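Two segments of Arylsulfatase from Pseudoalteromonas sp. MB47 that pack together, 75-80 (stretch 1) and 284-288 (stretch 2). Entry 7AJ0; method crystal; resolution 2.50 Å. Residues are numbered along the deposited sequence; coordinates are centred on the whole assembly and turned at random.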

# COMPACT_ATOMS: atom_id res chain seq x y z
N ALA A 75 10.48 25.80 16.63
CA ALA A 75 9.66 24.60 16.62
C ALA A 75 10.43 23.38 16.13
O ALA A 75 10.04 22.25 16.45
CB ALA A 75 8.41 24.81 15.76
N ILE A 76 11.50 23.57 15.36
CA ILE A 76 12.31 22.48 14.85
C ILE A 76 13.76 22.58 15.34
O ILE A 76 14.67 22.05 14.73
CB ILE A 76 12.26 22.40 13.31
CG1 ILE A 76 12.66 23.75 12.69
CG2 ILE A 76 10.88 21.99 12.84
CD1 ILE A 76 12.82 23.69 11.18
N GLY A 77 13.97 23.29 16.45
CA GLY A 77 15.29 23.36 17.05
C GLY A 77 16.32 24.17 16.29
O GLY A 77 17.50 23.80 16.27
N ALA A 78 15.90 25.27 15.66
CA ALA A 78 16.85 26.15 14.99
C ALA A 78 16.27 27.55 14.80
O ALA A 78 15.83 27.90 13.70
CB ALA A 78 17.25 25.56 13.63
N PRO A 79 16.26 28.37 15.85
CA PRO A 79 15.73 29.74 15.70
C PRO A 79 16.43 30.50 14.58
O PRO A 79 17.61 30.30 14.31
CB PRO A 79 16.02 30.38 17.07
CG PRO A 79 16.14 29.24 18.01
CD PRO A 79 16.71 28.09 17.22
N THR A 80 15.67 31.38 13.93
CA THR A 80 16.17 32.25 12.87
C THR A 80 15.72 33.68 13.16
O THR A 80 14.82 34.21 12.49
CB THR A 80 15.69 31.78 11.49
OG1 THR A 80 14.26 31.91 11.40
CG2 THR A 80 16.08 30.33 11.25
N ALA A 284 25.39 24.88 18.04
CA ALA A 284 24.79 26.19 18.25
C ALA A 284 23.27 26.12 18.26
O ALA A 284 22.62 26.89 18.98
CB ALA A 284 25.27 27.16 17.17
N SER A 285 22.68 25.23 17.47
CA SER A 285 21.24 25.08 17.48
C SER A 285 20.81 24.19 18.65
O SER A 285 21.55 23.30 19.06
CB SER A 285 20.76 24.46 16.17
OG SER A 285 21.09 23.08 16.12
N PRO A 286 19.62 24.43 19.22
CA PRO A 286 19.12 23.50 20.24
C PRO A 286 19.03 22.07 19.75
O PRO A 286 19.25 21.14 20.53
CB PRO A 286 17.74 24.07 20.59
CG PRO A 286 17.82 25.52 20.23
CD PRO A 286 18.74 25.60 19.04
N ALA A 287 18.72 21.87 18.47
CA ALA A 287 18.65 20.51 17.93
C ALA A 287 20.02 19.85 17.90
O ALA A 287 20.12 18.63 18.06
CB ALA A 287 18.06 20.54 16.52
N ALA A 288 21.08 20.63 17.69
CA ALA A 288 22.45 20.13 17.70
C ALA A 288 22.66 19.08 16.60
O ALA A 288 23.22 18.01 16.83
CB ALA A 288 22.81 19.56 19.07

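A residue without a side chain sits at the centre of this contact: Gly-77 gives up more surface to the other stretch than any other residue here, and its carbonyl oxygen is the point on which stretch 2 converges. The CA atoms of Gly-77 and Ala-287 lie 4.5 Å apart, a spacing that leaves no room for a CB on the glycine; an ideally placed one would fall 2.7 Å from Ala-287 CB, a clash. The positive phi of Gly-77 (71°) independently favours glycine. Neither stretch forms regular helix or strand across the contact, and the two loops, in which residues that touch are at least 207 apart in sequence, are joined by a single hydrogen bond, from Ala-287 N to Gly-77 O (3.2 Å, N-H...O angle 157°). The bond pairs a backbone donor and acceptor from two buried residues. Around the same oxygen, Ser-285 CB approaches Gly-77 O to 3.3 Å and Pro-286 CD approaches Gly-77 O to 3.5 Å, so carbon atoms crowd the acceptor beside its amide partner. Pro-286 has no amide hydrogen to offer and contributes packing instead. Its ring meets that of Pro-79, with Pro-79 CD 3.7 Å from Pro-286 CD, an apolar contact between two rings. Nearby, Ala-78 CB and Ser-285 CB come within 4.5 Å, a looser approach. Ile-76 turns its CA-to-CB bond away from stretch 2 and touches it through the backbone, Ile-76 O lying 4.1 Å from Ala-287 CB. Within stretch 2, Ser-285 points its CB toward stretch 1, yet its hydroxyl makes no hydrogen bond to stretch 1: with chi1 in the p well, Ser-285 OG accepts a hydrogen bond from Ala-288 N (2.9 Å) and is also bonded elsewhere in the structure. Ala-288 N also makes a weak bond to Ser-285 O (3.0 Å), tying the turn that presents Ala-287 N to the glycine.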